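Local atomic coordinates of neutral ceramidase (Pseudomonas aeruginosa, PDB entry 2ZXC), a protein that hydrolyses the N-acyl linkage of ceramides to sphingosine and free fatty acid with the help of a zinc ion, and also runs the reverse synthesis. Residues A[411-416]-A[448-453]. Residues are numbered along the deposited sequence; the frame is centred on the assembly and turned at random.
With ZN (zinc ion), chain C; 2ED (N-[(1R,2R,3E)-2-hydroxy-1-(hydroxymethyl)heptadec-3-en-1-yl]acetamide), chain D.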
ATOM      1  N   GLU A 411      10.791  -0.992  -4.821  1.00 18.93           N
ATOM      2  CA  GLU A 411      10.960  -2.040  -3.820  1.00 19.74           C
ATOM      3  C   GLU A 411      12.458  -2.277  -3.730  1.00 19.48           C
ATOM      4  O   GLU A 411      13.094  -2.622  -4.722  1.00 20.28           O
ATOM      5  CB  GLU A 411      10.249  -3.327  -4.249  1.00 21.52           C
ATOM      6  CG  GLU A 411       8.791  -3.114  -4.576  1.00 20.87           C
ATOM      7  CD  GLU A 411       8.005  -4.387  -4.745  1.00 19.57           C
ATOM      8  OE1 GLU A 411       8.067  -5.290  -3.876  1.00 19.11           O
ATOM      9  OE2 GLU A 411       7.290  -4.483  -5.761  1.00 24.62           O
ATOM     10  N   PHE A 412      13.018  -2.075  -2.544  1.00 17.50           N
ATOM     11  CA  PHE A 412      14.446  -2.261  -2.345  1.00 16.70           C
ATOM     12  C   PHE A 412      14.713  -3.493  -1.522  1.00 16.72           C
ATOM     13  O   PHE A 412      14.068  -3.711  -0.494  1.00 19.05           O
ATOM     14  CB  PHE A 412      15.048  -1.052  -1.632  1.00 15.75           C
ATOM     15  CG  PHE A 412      15.114   0.174  -2.482  1.00 17.82           C
ATOM     16  CD1 PHE A 412      13.951   0.828  -2.873  1.00 15.77           C
ATOM     17  CD2 PHE A 412      16.346   0.661  -2.921  1.00 16.67           C
ATOM     18  CE1 PHE A 412      14.009   1.953  -3.693  1.00 18.30           C
ATOM     19  CE2 PHE A 412      16.415   1.783  -3.739  1.00 18.47           C
ATOM     20  CZ  PHE A 412      15.242   2.434  -4.128  1.00 18.90           C
ATOM     21  N   THR A 413      15.656  -4.312  -1.973  1.00 16.65           N
ATOM     22  CA  THR A 413      16.002  -5.511  -1.219  1.00 16.46           C
ATOM     23  C   THR A 413      16.661  -5.033   0.064  1.00 16.45           C
ATOM     24  O   THR A 413      17.073  -3.879   0.177  1.00 15.66           O
ATOM     25  CB  THR A 413      17.017  -6.398  -1.962  1.00 16.57           C
ATOM     26  OG1 THR A 413      18.184  -5.622  -2.250  1.00 14.16           O
ATOM     27  CG2 THR A 413      16.412  -6.958  -3.265  1.00 15.36           C
ATOM     28  N   VAL A 414      16.759  -5.928   1.030  1.00 19.04           N
ATOM     29  CA  VAL A 414      17.382  -5.593   2.300  1.00 19.09           C
ATOM     30  C   VAL A 414      18.698  -4.840   2.105  1.00 17.38           C
ATOM     31  O   VAL A 414      18.834  -3.697   2.542  1.00 17.32           O
ATOM     32  CB  VAL A 414      17.649  -6.865   3.128  1.00 19.28           C
ATOM     33  CG1 VAL A 414      18.410  -6.510   4.385  1.00 23.58           C
ATOM     34  CG2 VAL A 414      16.333  -7.542   3.481  1.00 19.83           C
ATOM     35  N   MET A 415      19.658  -5.468   1.427  1.00 18.54           N
ATOM     36  CA  MET A 415      20.957  -4.837   1.224  1.00 15.93           C
ATOM     37  C   MET A 415      20.945  -3.601   0.336  1.00 17.10           C
ATOM     38  O   MET A 415      21.760  -2.695   0.531  1.00 15.75           O
ATOM     39  CB  MET A 415      21.973  -5.851   0.700  1.00 16.87           C
ATOM     40  CG  MET A 415      22.364  -6.918   1.724  1.00 15.85           C
ATOM     41  SD  MET A 415      22.641  -6.245   3.401  1.00 23.22           S
ATOM     42  CE  MET A 415      23.857  -5.035   3.089  1.00 16.00           C
ATOM     43  N   ALA A 416      20.036  -3.551  -0.637  1.00 16.25           N
ATOM     44  CA  ALA A 416      19.944  -2.379  -1.509  1.00 15.79           C
ATOM     45  C   ALA A 416      19.586  -1.168  -0.650  1.00 16.68           C
ATOM     46  O   ALA A 416      20.099  -0.067  -0.852  1.00 18.76           O
ATOM     47  CB  ALA A 416      18.871  -2.587  -2.578  1.00 17.55           C
ATOM     48  N   TYR A 448      11.562  -3.096  -8.841  1.00 17.86           N
ATOM     49  CA  TYR A 448      12.584  -3.476  -7.878  1.00 16.18           C
ATOM     50  C   TYR A 448      13.987  -2.915  -8.009  1.00 16.40           C
ATOM     51  O   TYR A 448      14.455  -2.558  -9.091  1.00 16.39           O
ATOM     52  CB  TYR A 448      12.693  -4.998  -7.830  1.00 17.66           C
ATOM     53  CG  TYR A 448      11.485  -5.683  -7.248  1.00 16.66           C
ATOM     54  CD1 TYR A 448      10.312  -5.842  -7.988  1.00 17.96           C
ATOM     55  CD2 TYR A 448      11.515  -6.178  -5.948  1.00 17.74           C
ATOM     56  CE1 TYR A 448       9.200  -6.491  -7.435  1.00 15.02           C
ATOM     57  CE2 TYR A 448      10.420  -6.815  -5.391  1.00 13.99           C
ATOM     58  CZ  TYR A 448       9.277  -6.975  -6.135  1.00 15.26           C
ATOM     59  OH  TYR A 448       8.246  -7.681  -5.577  1.00 15.09           O
ATOM     60  N   VAL A 449      14.660  -2.857  -6.868  1.00 16.52           N
ATOM     61  CA  VAL A 449      16.028  -2.385  -6.810  1.00 16.56           C
ATOM     62  C   VAL A 449      16.843  -3.432  -6.068  1.00 17.56           C
ATOM     63  O   VAL A 449      16.545  -3.807  -4.930  1.00 17.13           O
ATOM     64  CB  VAL A 449      16.153  -1.042  -6.084  1.00 15.69           C
ATOM     65  CG1 VAL A 449      17.609  -0.606  -6.092  1.00 15.05           C
ATOM     66  CG2 VAL A 449      15.284   0.008  -6.764  1.00 12.28           C
ATOM     67  N   THR A 450      17.871  -3.916  -6.740  1.00 18.02           N
ATOM     68  CA  THR A 450      18.732  -4.927  -6.175  1.00 18.35           C
ATOM     69  C   THR A 450      20.168  -4.407  -6.199  1.00 18.64           C
ATOM     70  O   THR A 450      20.492  -3.510  -6.977  1.00 18.29           O
ATOM     71  CB  THR A 450      18.586  -6.217  -6.998  1.00 20.55           C
ATOM     72  OG1 THR A 450      19.347  -7.258  -6.390  1.00 33.00           O
ATOM     73  CG2 THR A 450      19.062  -6.002  -8.417  1.00 14.41           C
ATOM     74  N   THR A 451      21.022  -4.927  -5.323  1.00 19.38           N
ATOM     75  CA  THR A 451      22.416  -4.490  -5.324  1.00 17.82           C
ATOM     76  C   THR A 451      23.064  -5.058  -6.580  1.00 18.09           C
ATOM     77  O   THR A 451      22.556  -6.015  -7.165  1.00 18.04           O
ATOM     78  CB  THR A 451      23.201  -5.033  -4.124  1.00 19.01           C
ATOM     79  OG1 THR A 451      23.245  -6.462  -4.194  1.00 19.42           O
ATOM     80  CG2 THR A 451      22.560  -4.601  -2.819  1.00 17.87           C
ATOM     81  N   ARG A 452      24.183  -4.475  -6.996  1.00 18.74           N
ATOM     82  CA  ARG A 452      24.876  -4.971  -8.173  1.00 17.78           C
ATOM     83  C   ARG A 452      25.061  -6.487  -8.073  1.00 19.16           C
ATOM     84  O   ARG A 452      24.835  -7.208  -9.043  1.00 19.79           O
ATOM     85  CB  ARG A 452      26.247  -4.311  -8.310  1.00 17.62           C
ATOM     86  CG  ARG A 452      27.069  -4.856  -9.484  1.00 18.12           C
ATOM     87  CD  ARG A 452      26.389  -4.504 -10.793  1.00 18.48           C
ATOM     88  NE  ARG A 452      27.014  -5.105 -11.968  1.00 17.61           N
ATOM     89  CZ  ARG A 452      26.685  -6.293 -12.466  1.00 16.05           C
ATOM     90  NH1 ARG A 452      27.303  -6.747 -13.543  1.00 14.48           N
ATOM     91  NH2 ARG A 452      25.743  -7.030 -11.882  1.00 14.11           N
ATOM     92  N   GLU A 453      25.464  -6.969  -6.897  1.00 18.06           N
ATOM     93  CA  GLU A 453      25.692  -8.403  -6.702  1.00 18.07           C
ATOM     94  C   GLU A 453      24.435  -9.247  -6.851  1.00 19.31           C
ATOM     95  O   GLU A 453      24.449 -10.289  -7.520  1.00 18.50           O
ATOM     96  CB  GLU A 453      26.314  -8.669  -5.328  1.00 19.77           C
ATOM     97  CG  GLU A 453      27.674  -8.031  -5.136  1.00 21.56           C
ATOM     98  CD  GLU A 453      27.625  -6.749  -4.328  1.00 23.00           C
ATOM     99  OE1 GLU A 453      26.814  -5.851  -4.657  1.00 22.87           O
ATOM    100  OE2 GLU A 453      28.412  -6.638  -3.363  1.00 24.63           O
TER
HETATM  101 ZN    ZN C 647       6.761  -6.517  -4.049  1.00 25.55          ZN
HETATM  102  O2  2ED D 701       5.996  -9.613  -6.540  1.00 58.32           O
HETATM  103  O3  2ED D 701       2.917 -12.077  -8.877  1.00 58.93           O
HETATM  104  O1  2ED D 701       7.184 -12.360  -7.885  1.00 62.82           O
HETATM  105  C1  2ED D 701       4.851 -11.932  -7.438  1.00 59.46           C
HETATM  106  C2  2ED D 701       5.964 -12.974  -7.456  1.00 61.22           C
HETATM  107  C3  2ED D 701       5.596 -14.086  -8.409  1.00 62.21           C
HETATM  108  C4  2ED D 701       6.547 -14.725  -9.083  1.00 62.44           C
HETATM  109  C5  2ED D 701       7.995 -14.340  -8.894  1.00 62.69           C
HETATM  110  C6  2ED D 701       8.862 -15.162  -9.823  1.00 63.82           C
HETATM  111  C18 2ED D 701       5.401 -10.303  -5.727  1.00 58.84           C
HETATM  112  C19 2ED D 701       5.287  -9.917  -4.282  1.00 56.70           C
HETATM  113  N   2ED D 701       4.812 -11.447  -6.066  1.00 59.05           N
HETATM  114  C   2ED D 701       3.491 -12.581  -7.664  1.00 58.58           C
HETATM  115  O   HOH W   1       5.344  -7.468  -4.948  1.00 43.25           O
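With CG set anti to the carbonyl carbon in both residues (chi1 -54° in E411, -68° in Y448), E411 and Y448 leave neighbouring strands on the same face of a two-stranded parallel sheet and meet at the active-site zinc of this amidohydrolase. The E411 chain runs on extended across the Y448 ring: its CB lies over the face, 3.9 Å from the centroid in a CH-pi contact, and its carboxylate passes above the rim near CZ. E411 OE1 binds zinc at 1.8 Å and Y448 OH at a longer 2.4 Å; H97, H204 and a water complete the site. Shared metal, not a hydrogen bond, draws OE1 and OH together. Hydrogen bonds from Y441 to OE1 and from Y445 to OE2 steady the carboxylate, while R160 donates a hydrogen bond to Y448 OH. The acetamide oxygen O2 of the bound N-acetyl ceramide analogue lies near the ring plane, 3.1 Å from that OH. Two backbone bonds join the strands: V449 N to E411 O (2.7 Å, bent to 144° at the hydrogen) and the straighter T413 N to V449 O. On the other face V449 lays CG2 over the F412 ring, 3.7 Å from its centroid, beside helices 414-428 and 471-488. Each strand then turns into a helix with a threonine, T413 or T451, at its N-cap; T451 OG1 also hydrogen-bonds N168 OD1. The methyl CG2 of T451 packs on the first turn of helix 414-428, where T413 OG1, also hydrogen-bonded to E454, accepts from A416 N at 3.2 Å.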